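PDB 6NVM: rRNA adenine N-6-methyltransferase from Saccharopolyspora erythraea, which dimethylates one adenine of 23S rRNA with S-adenosyl-L-methionine as donor, lowering the affinity of ribosomes for macrolide, lincosamide and streptogramin B antibiotics. Local coordinates for residues 157-168 with 210-220; 168-177 with 193-201. All coordinates share one frame; numbering follows the deposited sequence.

How the contacts relate
Followed from the N terminus, the chain first runs through strand 159-167, then turns at once into helix 168-175, passes helix 183-188, returns along the outermost strand 192-200 and finally enters strand 213-220 between the two earlier strands. Contact 1 closes the larger loop by pairing 157-168 with 210-220. Contact 2, helix against edge strand, is nested inside that loop, and Leu168 belongs to both. The two meet along strand 213-220, which probably also hydrogen-bonds to the edge strand, through Ser213 O to Val200 N at 2.7 Å. Together they tie the last three strands of the seven-stranded methyltransferase sheet to the helix lying on one of its faces.

Contact 1. Residues 157-168 with 210-220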
loop_
_atom_site.group_PDB
_atom_site.type_symbol
_atom_site.label_atom_id
_atom_site.label_comp_id
_atom_site.label_asym_id
_atom_site.label_seq_id
_atom_site.Cartn_x
_atom_site.Cartn_y
_atom_site.Cartn_z
ATOM N N PRO A 157 -8.075 8.910 5.921
ATOM C CA PRO A 157 -9.424 8.359 5.715
ATOM C C PRO A 157 -10.036 8.672 4.357
ATOM O O PRO A 157 -10.956 7.952 3.949
ATOM C CB PRO A 157 -10.242 8.988 6.852
ATOM C CG PRO A 157 -9.496 10.210 7.236
ATOM C CD PRO A 157 -8.044 9.894 7.018
ATOM N N THR A 158 -9.577 9.705 3.649
ATOM C CA THR A 158 -10.160 10.071 2.360
ATOM C C THR A 158 -9.343 9.595 1.166
ATOM O O THR A 158 -9.708 9.901 0.026
ATOM C CB THR A 158 -10.332 11.592 2.247
ATOM O OG1 THR A 158 -9.047 12.207 2.137
ATOM C CG2 THR A 158 -11.083 12.173 3.450
ATOM N N ILE A 159 -8.249 8.867 1.382
ATOM C CA ILE A 159 -7.432 8.439 0.255
ATOM C C ILE A 159 -8.240 7.493 -0.621
ATOM O O ILE A 159 -9.073 6.714 -0.132
ATOM C CB ILE A 159 -6.129 7.780 0.738
ATOM C CG1 ILE A 159 -5.134 7.652 -0.413
ATOM C CG2 ILE A 159 -6.393 6.395 1.337
ATOM C CD1 ILE A 159 -3.716 7.330 0.031
ATOM N N GLU A 160 -8.015 7.578 -1.934
ATOM C CA GLU A 160 -8.571 6.620 -2.884
ATOM C C GLU A 160 -7.543 5.567 -3.263
ATOM O O GLU A 160 -7.767 4.372 -3.046
ATOM C CB GLU A 160 -9.075 7.326 -4.150
ATOM C CG GLU A 160 -10.338 8.112 -3.952
ATOM C CD GLU A 160 -11.039 8.433 -5.263
ATOM O OE1 GLU A 160 -10.471 8.145 -6.339
ATOM O OE2 GLU A 160 -12.163 8.968 -5.213
ATOM N N THR A 161 -6.417 5.993 -3.837
ATOM C CA THR A 161 -5.356 5.088 -4.241
ATOM C C THR A 161 -4.012 5.638 -3.798
ATOM O O THR A 161 -3.831 6.852 -3.645
ATOM C CB THR A 161 -5.319 4.880 -5.759
ATOM O OG1 THR A 161 -4.926 6.104 -6.391
ATOM C CG2 THR A 161 -6.673 4.444 -6.263
ATOM N N ALA A 162 -3.071 4.721 -3.591
ATOM C CA ALA A 162 -1.685 5.060 -3.312
ATOM C C ALA A 162 -0.832 4.219 -4.245
ATOM O O ALA A 162 -0.902 2.987 -4.209
ATOM C CB ALA A 162 -1.315 4.801 -1.851
ATOM N N THR A 163 -0.054 4.883 -5.091
ATOM C CA THR A 163 0.802 4.226 -6.068
ATOM C C THR A 163 2.240 4.520 -5.674
ATOM O O THR A 163 2.625 5.689 -5.561
ATOM C CB THR A 163 0.496 4.729 -7.479
ATOM O OG1 THR A 163 -0.881 4.470 -7.780
ATOM C CG2 THR A 163 1.366 4.030 -8.514
ATOM N N MET A 164 3.030 3.469 -5.476
ATOM C CA MET A 164 4.350 3.615 -4.885
ATOM C C MET A 164 5.366 2.782 -5.644
ATOM O O MET A 164 5.085 1.644 -6.035
ATOM C CB MET A 164 4.343 3.187 -3.413
ATOM C CG MET A 164 3.596 4.137 -2.509
ATOM S SD MET A 164 3.289 3.425 -0.882
ATOM C CE MET A 164 1.988 2.256 -1.262
ATOM N N VAL A 165 6.547 3.361 -5.842
ATOM C CA VAL A 165 7.720 2.637 -6.308
ATOM C C VAL A 165 8.526 2.285 -5.066
ATOM O O VAL A 165 8.956 3.181 -4.326
ATOM C CB VAL A 165 8.553 3.475 -7.290
ATOM C CG1 VAL A 165 9.790 2.701 -7.735
ATOM C CG2 VAL A 165 7.711 3.882 -8.477
ATOM N N THR A 166 8.705 0.990 -4.820
ATOM C CA THR A 166 9.417 0.492 -3.648
ATOM C C THR A 166 10.459 -0.526 -4.091
ATOM O O THR A 166 10.544 -0.893 -5.263
ATOM C CB THR A 166 8.455 -0.150 -2.639
ATOM O OG1 THR A 166 7.961 -1.393 -3.162
ATOM C CG2 THR A 166 7.280 0.773 -2.347
ATOM N N GLN A 167 11.252 -1.004 -3.138
ATOM C CA GLN A 167 12.090 -2.159 -3.418
ATOM C C GLN A 167 11.210 -3.342 -3.799
ATOM O O GLN A 167 10.064 -3.462 -3.353
ATOM C CB GLN A 167 12.962 -2.508 -2.210
ATOM C CG GLN A 167 14.095 -1.527 -1.972
ATOM C CD GLN A 167 15.095 -2.024 -0.944
ATOM O OE1 GLN A 167 14.851 -3.009 -0.247
ATOM N NE2 GLN A 167 16.231 -1.345 -0.852
ATOM N N LEU A 168 11.756 -4.218 -4.642
ATOM C CA LEU A 168 10.979 -5.336 -5.171
ATOM C C LEU A 168 10.474 -6.249 -4.059
ATOM O O LEU A 168 9.297 -6.631 -4.039
ATOM C CB LEU A 168 11.824 -6.126 -6.172
ATOM C CG LEU A 168 11.188 -7.387 -6.764
ATOM C CD1 LEU A 168 9.896 -7.063 -7.503
ATOM C CD2 LEU A 168 12.179 -8.096 -7.683
ATOM N N LYS A 210 21.339 -1.257 -6.016
ATOM C CA LYS A 210 21.814 -2.632 -5.920
ATOM C C LYS A 210 20.714 -3.656 -6.161
ATOM O O LYS A 210 20.987 -4.726 -6.718
ATOM C CB LYS A 210 22.444 -2.883 -4.545
ATOM C CG LYS A 210 21.489 -2.716 -3.365
ATOM C CD LYS A 210 22.161 -3.089 -2.048
ATOM C CE LYS A 210 21.270 -2.788 -0.852
ATOM N NZ LYS A 210 20.009 -3.581 -0.866
ATOM N N VAL A 211 19.480 -3.360 -5.755
ATOM C CA VAL A 211 18.363 -4.277 -5.925
ATOM C C VAL A 211 17.321 -3.626 -6.823
ATOM O O VAL A 211 17.334 -2.417 -7.069
ATOM C CB VAL A 211 17.730 -4.696 -4.582
ATOM C CG1 VAL A 211 18.651 -5.651 -3.839
ATOM C CG2 VAL A 211 17.408 -3.469 -3.734
ATOM N N ASP A 212 16.410 -4.459 -7.317
ATOM C CA ASP A 212 15.353 -4.004 -8.198
ATOM C C ASP A 212 14.201 -3.413 -7.393
ATOM O O ASP A 212 14.093 -3.599 -6.178
ATOM C CB ASP A 212 14.852 -5.159 -9.059
ATOM C CG ASP A 212 15.936 -5.726 -9.948
ATOM O OD1 ASP A 212 16.671 -4.930 -10.571
ATOM O OD2 ASP A 212 16.058 -6.966 -10.010
ATOM N N SER A 213 13.337 -2.691 -8.091
ATOM C CA SER A 213 12.196 -2.033 -7.476
ATOM C C SER A 213 10.907 -2.612 -8.058
ATOM O O SER A 213 10.922 -3.563 -8.845
ATOM C CB SER A 213 12.278 -0.519 -7.685
ATOM O OG SER A 213 13.412 0.032 -7.040
ATOM N N ALA A 214 9.785 -2.012 -7.676
ATOM C CA ALA A 214 8.488 -2.459 -8.155
ATOM C C ALA A 214 7.498 -1.322 -7.979
ATOM O O ALA A 214 7.695 -0.429 -7.151
ATOM C CB ALA A 214 8.017 -3.712 -7.407
ATOM N N ILE A 215 6.441 -1.357 -8.781
ATOM C CA ILE A 215 5.277 -0.506 -8.577
ATOM C C ILE A 215 4.225 -1.335 -7.864
ATOM O O ILE A 215 3.876 -2.432 -8.319
ATOM C CB ILE A 215 4.729 0.043 -9.904
ATOM C CG1 ILE A 215 5.812 0.819 -10.653
ATOM C CG2 ILE A 215 3.523 0.939 -9.637
ATOM C CD1 ILE A 215 5.455 1.119 -12.088
ATOM N N MET A 216 3.725 -0.819 -6.749
ATOM C CA MET A 216 2.614 -1.426 -6.035
ATOM C C MET A 216 1.564 -0.355 -5.780
ATOM O O MET A 216 1.865 0.842 -5.745
ATOM C CB MET A 216 3.066 -2.063 -4.708
ATOM C CG MET A 216 3.639 -1.087 -3.694
ATOM S SD MET A 216 4.036 -1.870 -2.109
ATOM C CE MET A 216 2.410 -2.357 -1.550
ATOM N N ARG A 217 0.323 -0.797 -5.598
ATOM C CA ARG A 217 -0.799 0.112 -5.428
ATOM C C ARG A 217 -1.706 -0.374 -4.309
ATOM O O ARG A 217 -1.993 -1.568 -4.207
ATOM C CB ARG A 217 -1.596 0.242 -6.734
ATOM C CG ARG A 217 -2.827 1.139 -6.650
ATOM C CD ARG A 217 -3.446 1.340 -8.035
ATOM N NE ARG A 217 -3.741 0.060 -8.678
ATOM C CZ ARG A 217 -4.057 -0.084 -9.959
ATOM N NH1 ARG A 217 -4.125 0.971 -10.758
ATOM N NH2 ARG A 217 -4.304 -1.292 -10.445
ATOM N N LEU A 218 -2.125 0.559 -3.462
ATOM C CA LEU A 218 -3.220 0.355 -2.522
ATOM C C LEU A 218 -4.463 1.048 -3.059
ATOM O O LEU A 218 -4.384 2.167 -3.569
ATOM C CB LEU A 218 -2.892 0.927 -1.139
ATOM C CG LEU A 218 -1.573 0.541 -0.483
ATOM C CD1 LEU A 218 -1.490 1.156 0.911
ATOM C CD2 LEU A 218 -1.438 -0.958 -0.417
ATOM N N ARG A 219 -5.611 0.384 -2.953
ATOM C CA ARG A 219 -6.896 0.997 -3.270
ATOM C C ARG A 219 -7.782 0.875 -2.042
ATOM O O ARG A 219 -8.027 -0.238 -1.564
ATOM C CB ARG A 219 -7.570 0.335 -4.478
ATOM C CG ARG A 219 -6.657 0.155 -5.688
ATOM C CD ARG A 219 -7.399 -0.427 -6.893
ATOM N NE ARG A 219 -8.319 0.553 -7.461
ATOM C CZ ARG A 219 -9.614 0.634 -7.179
ATOM N NH1 ARG A 219 -10.183 -0.225 -6.343
ATOM N NH2 ARG A 219 -10.348 1.586 -7.742
ATOM N N ARG A 220 -8.257 2.009 -1.532
ATOM C CA ARG A 220 -9.233 1.984 -0.451
ATOM C C ARG A 220 -10.588 1.578 -1.018
ATOM O O ARG A 220 -11.111 2.242 -1.919
ATOM C CB ARG A 220 -9.320 3.346 0.231
ATOM C CG ARG A 220 -10.081 3.304 1.553
ATOM C CD ARG A 220 -10.074 4.646 2.245
ATOM N NE ARG A 220 -10.953 5.592 1.567
ATOM C CZ ARG A 220 -12.278 5.591 1.673
ATOM N NH1 ARG A 220 -12.891 4.688 2.428
ATOM N NH2 ARG A 220 -12.993 6.498 1.019
HETATM O O HOH W 1 -12.063 9.029 -0.524
#
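With CG anti to the backbone N (chi1 -167°) and a bend at chi3 (73°), Arg220 turns its guanidinium back onto the start of the neighbouring strand and meets Ile159 there. Its NE gives a hydrogen bond to Ile159 O at 2.8 Å, the acceptor lying close to the guanidinium plane, while Pro157 O sits over one face of the group without bonding to it. A water adds to the grip, donating to Thr158 O and accepting from Arg220 NH2 at 3.1 Å. The backbone takes part as well, Arg220 N bonding to Glu160 O.

From here the strands run antiparallel. Reciprocal backbone bonds join the hydrogen-bonded pairs Ala162 with Leu218, Met164 with Met216 and Thr166 with Ala214; between them, CA-H groups such as that of Arg217 point at carbonyls across the gap. In the class I methyltransferase sheet, of strand order 3-2-1-4-5-7-6, the last strand is inserted antiparallel between the fifth and the sixth; here strand 213-220 lies between 159-167 and 192-200.

On the face of Ala162, Met164 and Thr166, Ala162 CB meets Leu218 CB at 4.2 Å, and the thioether of Met216 crosses Thr166 at about a right angle, SD being 4.1 Å from OG1. On the other, which also bears Arg217 and Arg219, Thr163 CG2 touches Ile215 CG2 at 3.9 Å, both residues also touching Ile62 of helix 56-65, and Val165 approaches Ala140, a predicted S-adenosyl-L-methionine-binding residue. Thr163 OG1 lies alongside the aliphatic part of Arg217, whose charged end bonds to Thr65 O and Glu195. Where the first strand gives way to its helix, Leu168 N bonds to Asp212 O at 2.9 Å and Leu168 CD1 packs on Ala214 CB at 3.8 Å.

Contact 2. Residues 168-177 with 193-201; sequences LEFARKRTGD and EWEFVEKVD
Helix 168-175 and strand 193-200 run roughly antiparallel, at 140° between their directions, and their axes approach to 7.7 Å. The backbones draw together at the C-terminal end of the helix, where Thr175 CA lies 5.4 Å from Trp194 CA. No hydrogen bond joins the segments, so side chains carry the contact.

Phe196 is its centre. A chi1 of -178° swings the ring away from its own backbone N and up against the helix, where Leu168 CD1 abuts the ring edge in plane, 3.9 Å from CZ, and Ala171 CB and Arg172 CG come in obliquely near CE1. Over one face the carboxylate of Asp177 stacks almost flat, the planes 13° apart, with OD2 above the ring centre. Asp177 is placed there by a Schellman motif: Gly176, with positive phi, turns the chain out of the helix, and Asp177 N bonds back to Arg172 O. The whole is the familiar alpha/beta layering of a Rossmann-like methyltransferase, a helix lying over the edge strand and its neighbour, with Ala171 also touching Ala214.

Thr175 meets the strand between Trp194 and Phe196. Its OG1 donates to Ala171 O at 2.6 Å, which fixes the side chain's rotation; the same oxygen lies 3.3 Å from Phe196 CB, and CG2 rests on the backbone between Glu195 and Phe196. Farther along, Arg174 runs side by side with Trp194, its CB 3.8 Å from CE3 and CZ3 of the six-membered ring, and Phe170 CZ sits over the centre of one face of its guanidinium. Trp194 NE1 bonds to Thr188. At the opposite end, Lys199 extends past Leu168, its CE 4.0 Å from CD2.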
loop_
_atom_site.group_PDB
_atom_site.type_symbol
_atom_site.label_atom_id
_atom_site.label_comp_id
_atom_site.label_asym_id
_atom_site.label_seq_id
_atom_site.Cartn_x
_atom_site.Cartn_y
_atom_site.Cartn_z
ATOM N N LEU A 168 11.756 -4.218 -4.642
ATOM C CA LEU A 168 10.979 -5.336 -5.171
ATOM C C LEU A 168 10.474 -6.249 -4.059
ATOM O O LEU A 168 9.297 -6.631 -4.039
ATOM C CB LEU A 168 11.824 -6.126 -6.172
ATOM C CG LEU A 168 11.188 -7.387 -6.764
ATOM C CD1 LEU A 168 9.896 -7.063 -7.503
ATOM C CD2 LEU A 168 12.179 -8.096 -7.683
ATOM N N GLU A 169 11.353 -6.632 -3.130
ATOM C CA GLU A 169 10.953 -7.617 -2.129
ATOM C C GLU A 169 9.884 -7.061 -1.197
ATOM O O GLU A 169 8.962 -7.785 -0.795
ATOM C CB GLU A 169 12.174 -8.092 -1.338
ATOM C CG GLU A 169 13.001 -9.139 -2.074
ATOM C CD GLU A 169 12.193 -10.380 -2.425
ATOM O OE1 GLU A 169 11.222 -10.687 -1.700
ATOM O OE2 GLU A 169 12.518 -11.042 -3.433
ATOM N N PHE A 170 9.980 -5.778 -0.848
ATOM C CA PHE A 170 8.938 -5.153 -0.039
ATOM C C PHE A 170 7.582 -5.266 -0.722
ATOM O O PHE A 170 6.578 -5.615 -0.088
ATOM C CB PHE A 170 9.292 -3.688 0.216
ATOM C CG PHE A 170 8.266 -2.952 1.026
ATOM C CD1 PHE A 170 7.144 -2.400 0.419
ATOM C CD2 PHE A 170 8.415 -2.825 2.399
ATOM C CE1 PHE A 170 6.190 -1.730 1.164
ATOM C CE2 PHE A 170 7.470 -2.156 3.154
ATOM C CZ PHE A 170 6.355 -1.606 2.537
ATOM N N ALA A 171 7.535 -4.966 -2.023
ATOM C CA ALA A 171 6.268 -4.977 -2.745
ATOM C C ALA A 171 5.709 -6.388 -2.865
ATOM O O ALA A 171 4.490 -6.585 -2.795
ATOM C CB ALA A 171 6.451 -4.358 -4.129
ATOM N N ARG A 172 6.578 -7.377 -3.077
ATOM C CA ARG A 172 6.106 -8.753 -3.199
ATOM C C ARG A 172 5.475 -9.242 -1.899
ATOM O O ARG A 172 4.413 -9.876 -1.916
ATOM C CB ARG A 172 7.259 -9.668 -3.610
ATOM C CG ARG A 172 7.707 -9.509 -5.057
ATOM C CD ARG A 172 8.588 -10.675 -5.475
ATOM N NE ARG A 172 9.089 -10.544 -6.838
ATOM C CZ ARG A 172 9.907 -11.418 -7.419
ATOM N NH1 ARG A 172 10.316 -12.492 -6.757
ATOM N NH2 ARG A 172 10.316 -11.219 -8.665
ATOM N N LYS A 173 6.111 -8.961 -0.763
ATOM C CA LYS A 173 5.561 -9.410 0.511
ATOM C C LYS A 173 4.221 -8.740 0.795
ATOM O O LYS A 173 3.256 -9.402 1.200
ATOM C CB LYS A 173 6.550 -9.133 1.643
ATOM C CG LYS A 173 6.299 -9.987 2.881
ATOM C CD LYS A 173 7.137 -9.550 4.081
ATOM C CE LYS A 173 6.579 -8.293 4.735
ATOM N NZ LYS A 173 7.020 -8.149 6.152
ATOM N N ARG A 174 4.140 -7.421 0.581
ATOM C CA ARG A 174 2.932 -6.678 0.924
ATOM C C ARG A 174 1.773 -6.978 -0.016
ATOM O O ARG A 174 0.625 -6.674 0.323
ATOM C CB ARG A 174 3.222 -5.171 0.920
ATOM C CG ARG A 174 4.238 -4.714 1.966
ATOM C CD ARG A 174 3.739 -4.947 3.391
ATOM N NE ARG A 174 4.687 -4.461 4.397
ATOM C CZ ARG A 174 4.584 -3.308 5.057
ATOM N NH1 ARG A 174 3.565 -2.483 4.846
ATOM N NH2 ARG A 174 5.509 -2.972 5.947
ATOM N N THR A 175 2.038 -7.561 -1.182
ATOM C CA THR A 175 0.993 -7.923 -2.127
ATOM C C THR A 175 0.814 -9.427 -2.263
ATOM O O THR A 175 -0.010 -9.864 -3.072
ATOM C CB THR A 175 1.297 -7.331 -3.509
ATOM O OG1 THR A 175 2.532 -7.878 -3.999
ATOM C CG2 THR A 175 1.398 -5.807 -3.439
ATOM N N GLY A 176 1.564 -10.227 -1.509
ATOM C CA GLY A 176 1.482 -11.674 -1.634
ATOM C C GLY A 176 1.831 -12.189 -3.012
ATOM O O GLY A 176 1.282 -13.208 -3.447
ATOM N N ASP A 177 2.754 -11.522 -3.709
ATOM C CA ASP A 177 3.002 -11.833 -5.111
ATOM C C ASP A 177 3.667 -13.190 -5.307
ATOM O O ASP A 177 3.572 -13.750 -6.405
ATOM C CB ASP A 177 3.859 -10.740 -5.747
ATOM C CG ASP A 177 3.982 -10.896 -7.251
ATOM O OD1 ASP A 177 2.937 -10.892 -7.936
ATOM O OD2 ASP A 177 5.121 -11.011 -7.749
ATOM N N GLU A 193 -7.453 -2.951 -0.938
ATOM C CA GLU A 193 -6.836 -3.874 -1.881
ATOM C C GLU A 193 -5.349 -3.542 -1.991
ATOM O O GLU A 193 -4.959 -2.370 -1.967
ATOM C CB GLU A 193 -7.510 -3.783 -3.255
ATOM C CG GLU A 193 -9.032 -3.935 -3.227
ATOM C CD GLU A 193 -9.692 -3.618 -4.569
ATOM O OE1 GLU A 193 -9.009 -3.107 -5.476
ATOM O OE2 GLU A 193 -10.904 -3.884 -4.713
ATOM N N TRP A 194 -4.517 -4.580 -2.059
ATOM C CA TRP A 194 -3.075 -4.444 -2.244
ATOM C C TRP A 194 -2.729 -5.147 -3.549
ATOM O O TRP A 194 -2.990 -6.345 -3.695
ATOM C CB TRP A 194 -2.286 -5.069 -1.087
ATOM C CG TRP A 194 -2.538 -4.486 0.289
ATOM C CD1 TRP A 194 -3.711 -4.497 0.986
ATOM C CD2 TRP A 194 -1.574 -3.854 1.140
ATOM N NE1 TRP A 194 -3.542 -3.892 2.212
ATOM C CE2 TRP A 194 -2.239 -3.491 2.330
ATOM C CE3 TRP A 194 -0.214 -3.551 1.008
ATOM C CZ2 TRP A 194 -1.590 -2.841 3.379
ATOM C CZ3 TRP A 194 0.427 -2.898 2.046
ATOM C CH2 TRP A 194 -0.261 -2.551 3.217
ATOM N N GLU A 195 -2.127 -4.415 -4.483
ATOM C CA GLU A 195 -1.929 -4.924 -5.833
ATOM C C GLU A 195 -0.479 -4.741 -6.260
ATOM O O GLU A 195 0.091 -3.658 -6.094
ATOM C CB GLU A 195 -2.884 -4.221 -6.810
ATOM C CG GLU A 195 -4.363 -4.456 -6.482
ATOM C CD GLU A 195 -5.317 -3.620 -7.327
ATOM O OE1 GLU A 195 -4.848 -2.737 -8.077
ATOM O OE2 GLU A 195 -6.543 -3.847 -7.233
ATOM N N PHE A 196 0.114 -5.809 -6.794
ATOM C CA PHE A 196 1.447 -5.755 -7.381
ATOM C C PHE A 196 1.297 -5.396 -8.854
ATOM O O PHE A 196 0.609 -6.102 -9.602
ATOM C CB PHE A 196 2.161 -7.097 -7.222
ATOM C CG PHE A 196 3.568 -7.108 -7.752
ATOM C CD1 PHE A 196 4.631 -6.789 -6.928
ATOM C CD2 PHE A 196 3.826 -7.443 -9.071
ATOM C CE1 PHE A 196 5.921 -6.800 -7.406
ATOM C CE2 PHE A 196 5.118 -7.453 -9.555
ATOM C CZ PHE A 196 6.166 -7.133 -8.722
ATOM N N VAL A 197 1.924 -4.297 -9.277
ATOM C CA VAL A 197 1.754 -3.841 -10.652
ATOM C C VAL A 197 2.860 -4.419 -11.531
ATOM O O VAL A 197 2.582 -5.149 -12.489
ATOM C CB VAL A 197 1.709 -2.305 -10.728
ATOM C CG1 VAL A 197 1.666 -1.837 -12.175
ATOM C CG2 VAL A 197 0.493 -1.784 -9.972
ATOM N N GLU A 198 4.117 -4.104 -11.230
ATOM C CA GLU A 198 5.200 -4.650 -12.043
ATOM C C GLU A 198 6.538 -4.440 -11.349
ATOM O O GLU A 198 6.711 -3.521 -10.543
ATOM C CB GLU A 198 5.232 -4.010 -13.439
ATOM C CG GLU A 198 5.679 -2.550 -13.439
ATOM C CD GLU A 198 5.720 -1.945 -14.837
ATOM O OE1 GLU A 198 4.935 -2.388 -15.701
ATOM O OE2 GLU A 198 6.545 -1.032 -15.068
ATOM N N LYS A 199 7.491 -5.298 -11.699
ATOM C CA LYS A 199 8.879 -5.100 -11.313
ATOM C C LYS A 199 9.492 -3.955 -12.113
ATOM O O LYS A 199 9.131 -3.712 -13.266
ATOM C CB LYS A 199 9.677 -6.385 -11.547
ATOM C CG LYS A 199 11.171 -6.282 -11.260
ATOM C CD LYS A 199 11.895 -7.563 -11.662
ATOM C CE LYS A 199 13.395 -7.454 -11.432
ATOM N NZ LYS A 199 14.129 -8.637 -11.957
ATOM N N VAL A 200 10.439 -3.253 -11.494
ATOM C CA VAL A 200 11.154 -2.153 -12.138
ATOM C C VAL A 200 12.644 -2.434 -11.994
ATOM O O VAL A 200 13.182 -2.397 -10.881
ATOM C CB VAL A 200 10.795 -0.788 -11.534
ATOM C CG1 VAL A 200 11.531 0.337 -12.266
ATOM C CG2 VAL A 200 9.297 -0.559 -11.591
ATOM N N ASP A 201 13.314 -2.693 -13.113
ATOM C CA ASP A 201 14.715 -3.092 -13.075
ATOM C C ASP A 201 15.597 -1.949 -12.579
ATOM O O ASP A 201 15.359 -0.775 -12.886
ATOM C CB ASP A 201 15.168 -3.551 -14.460
ATOM C CG ASP A 201 16.481 -4.310 -14.423
ATOM O OD1 ASP A 201 17.511 -3.717 -14.038
ATOM O OD2 ASP A 201 16.477 -5.511 -14.765
#